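Local coordinates for membrane-associated lipoprotein (Ureaplasma parvum, PDB 3K63) that is of unknown function but is a lipoprotein probably anchored in the cell membrane, represented here by its lipoprotein-associated type-17 domain, at residues Q36-Y41 with F63-G68. Numbering follows the deposited sequence.
Sequences QIYKNY and FLYPDG
Phe63, Ile37, Tyr38, Tyr41 and Tyr65 pack the end of strand 56-64, an outer strand of a three-stranded antiparallel sheet, against helix 34-40 in this lipoprotein-associated type-17 domain. Phe63 is gripped from two directions. Ile37 CG2 sits over the centre of its ring, 3.6 Å from the centroid and 6° off the normal, a CH-pi contact that suits a branched side chain, whose methyl is carried close to the helix backbone. Phe63 also forms an offset edge-to-face pair with Tyr41, centroids 5.3 Å apart and planes at 65°, and Phe63 CD2 meets Tyr41 CD2 at 3.5 Å. Tyrosine fits here because its ring packs on Phe63 while its OH hydrogen-bonds Asn62 ND2.

Further along, where the strand gives way to a turn, the flat rings of Tyr38 and Tyr65 suit a face-to-face stack, their centroids 4.4 Å apart and planes at 25°. Tyr65 CE2 lies over the centre of the Tyr38 ring, and Tyr65 OH nears Tyr38 CD2 at 3.4 Å. At the edge of the Tyr38 ring, CD1 approaches the strand backbone, 3.2 Å from Phe63 O.

Leu21, Leu79 and Leu81 join Ile37 around the buried Phe63, and Phe70 and Ala73 of helix 70-76 touch Tyr65. A type I turn from Tyr65 to Gly68 follows the strand. On the helix, Asn40 ND2 donates to Gln36 O at 2.6 Å.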
loop_
_atom_site.group_PDB
_atom_site.type_symbol
_atom_site.label_atom_id
_atom_site.label_comp_id
_atom_site.label_asym_id
_atom_site.label_seq_id
_atom_site.Cartn_x
_atom_site.Cartn_y
_atom_site.Cartn_z
ATOM N N GLN A 36 2.045 -8.842 -7.526
ATOM C CA GLN A 36 0.649 -8.966 -7.952
ATOM C C GLN A 36 -0.095 -7.642 -7.721
ATOM O O GLN A 36 -0.846 -7.179 -8.579
ATOM C CB GLN A 36 -0.066 -10.075 -7.166
ATOM C CG GLN A 36 0.442 -11.490 -7.418
ATOM C CD GLN A 36 -0.200 -12.490 -6.489
ATOM O OE1 GLN A 36 0.204 -12.639 -5.326
ATOM N NE2 GLN A 36 -1.230 -13.164 -6.985
ATOM N N ILE A 37 0.115 -7.039 -6.555
ATOM C CA ILE A 37 -0.547 -5.781 -6.220
ATOM C C ILE A 37 -0.092 -4.649 -7.146
ATOM O O ILE A 37 -0.901 -3.866 -7.641
ATOM C CB ILE A 37 -0.280 -5.410 -4.733
ATOM C CG1 ILE A 37 -1.015 -6.408 -3.824
ATOM C CG2 ILE A 37 -0.735 -3.971 -4.456
ATOM C CD1 ILE A 37 -0.632 -6.334 -2.342
ATOM N N TYR A 38 1.211 -4.583 -7.380
ATOM C CA TYR A 38 1.810 -3.577 -8.244
ATOM C C TYR A 38 1.274 -3.629 -9.690
ATOM O O TYR A 38 1.135 -2.603 -10.348
ATOM C CB TYR A 38 3.316 -3.797 -8.262
ATOM C CG TYR A 38 4.087 -2.896 -9.204
ATOM C CD1 TYR A 38 4.548 -1.654 -8.788
ATOM C CD2 TYR A 38 4.369 -3.300 -10.501
ATOM C CE1 TYR A 38 5.279 -0.835 -9.647
ATOM C CE2 TYR A 38 5.091 -2.498 -11.364
ATOM C CZ TYR A 38 5.547 -1.264 -10.936
ATOM O OH TYR A 38 6.266 -0.445 -11.793
ATOM N N LYS A 39 0.973 -4.832 -10.173
ATOM C CA LYS A 39 0.493 -5.022 -11.540
ATOM C C LYS A 39 -1.021 -5.009 -11.694
ATOM O O LYS A 39 -1.545 -5.106 -12.809
ATOM C CB LYS A 39 1.050 -6.343 -12.095
ATOM C CG LYS A 39 2.545 -6.301 -12.302
ATOM C CD LYS A 39 3.120 -7.590 -12.836
ATOM C CE LYS A 39 4.560 -7.328 -13.315
ATOM N NZ LYS A 39 5.270 -8.511 -13.911
ATOM N N ASN A 40 -1.726 -4.872 -10.580
ATOM C CA ASN A 40 -3.175 -4.900 -10.647
ATOM C C ASN A 40 -3.928 -3.798 -9.960
ATOM O O ASN A 40 -5.146 -3.828 -9.967
ATOM C CB ASN A 40 -3.688 -6.247 -10.132
ATOM C CG ASN A 40 -3.255 -7.390 -11.007
ATOM O OD1 ASN A 40 -3.772 -7.582 -12.111
ATOM N ND2 ASN A 40 -2.280 -8.144 -10.533
ATOM N N TYR A 41 -3.243 -2.822 -9.380
ATOM C CA TYR A 41 -3.982 -1.768 -8.709
ATOM C C TYR A 41 -4.621 -0.792 -9.698
ATOM O O TYR A 41 -5.478 0.016 -9.324
ATOM C CB TYR A 41 -3.090 -1.041 -7.691
ATOM C CG TYR A 41 -2.035 -0.120 -8.244
ATOM C CD1 TYR A 41 -2.339 1.187 -8.585
ATOM C CD2 TYR A 41 -0.711 -0.538 -8.359
ATOM C CE1 TYR A 41 -1.345 2.071 -9.019
ATOM C CE2 TYR A 41 0.289 0.330 -8.789
ATOM C CZ TYR A 41 -0.027 1.634 -9.115
ATOM O OH TYR A 41 0.973 2.506 -9.510
ATOM N N PHE A 63 1.648 2.131 -5.807
ATOM C CA PHE A 63 2.291 1.079 -5.044
ATOM C C PHE A 63 3.668 0.986 -5.723
ATOM O O PHE A 63 3.768 0.899 -6.950
ATOM C CB PHE A 63 1.542 -0.238 -5.198
ATOM C CG PHE A 63 0.319 -0.360 -4.325
ATOM C CD1 PHE A 63 0.441 -0.583 -2.961
ATOM C CD2 PHE A 63 -0.958 -0.264 -4.871
ATOM C CE1 PHE A 63 -0.690 -0.710 -2.161
ATOM C CE2 PHE A 63 -2.082 -0.389 -4.078
ATOM C CZ PHE A 63 -1.948 -0.609 -2.725
ATOM N N LEU A 64 4.729 1.017 -4.932
ATOM C CA LEU A 64 6.070 0.937 -5.486
ATOM C C LEU A 64 6.896 -0.094 -4.751
ATOM O O LEU A 64 6.669 -0.343 -3.572
ATOM C CB LEU A 64 6.753 2.288 -5.371
ATOM C CG LEU A 64 6.110 3.473 -6.093
ATOM C CD1 LEU A 64 6.747 4.782 -5.626
ATOM C CD2 LEU A 64 6.250 3.288 -7.594
ATOM N N TYR A 65 7.849 -0.698 -5.450
ATOM C CA TYR A 65 8.734 -1.680 -4.835
ATOM C C TYR A 65 9.703 -0.838 -4.022
ATOM O O TYR A 65 10.186 0.201 -4.490
ATOM C CB TYR A 65 9.498 -2.460 -5.900
ATOM C CG TYR A 65 8.596 -3.308 -6.774
ATOM C CD1 TYR A 65 7.642 -4.165 -6.207
ATOM C CD2 TYR A 65 8.705 -3.285 -8.164
ATOM C CE1 TYR A 65 6.825 -4.981 -7.004
ATOM C CE2 TYR A 65 7.886 -4.101 -8.964
ATOM C CZ TYR A 65 6.958 -4.947 -8.371
ATOM O OH TYR A 65 6.199 -5.800 -9.139
ATOM N N PRO A 66 10.003 -1.258 -2.791
ATOM C CA PRO A 66 10.928 -0.460 -1.985
ATOM C C PRO A 66 12.240 -0.141 -2.689
ATOM O O PRO A 66 12.718 0.997 -2.628
ATOM C CB PRO A 66 11.116 -1.315 -0.743
ATOM C CG PRO A 66 9.758 -1.996 -0.623
ATOM C CD PRO A 66 9.538 -2.436 -2.045
ATOM N N ASP A 67 12.815 -1.135 -3.361
ATOM C CA ASP A 67 14.078 -0.930 -4.059
ATOM C C ASP A 67 13.979 -0.727 -5.553
ATOM O O ASP A 67 15.006 -0.659 -6.224
ATOM C CB ASP A 67 15.020 -2.102 -3.821
ATOM C CG ASP A 67 15.341 -2.293 -2.371
ATOM O OD1 ASP A 67 15.344 -1.279 -1.634
ATOM O OD2 ASP A 67 15.607 -3.449 -1.972
ATOM N N GLY A 68 12.772 -0.660 -6.099
ATOM C CA GLY A 68 12.672 -0.469 -7.533
ATOM C C GLY A 68 12.503 -1.735 -8.361
ATOM O O GLY A 68 12.307 -1.636 -9.574
#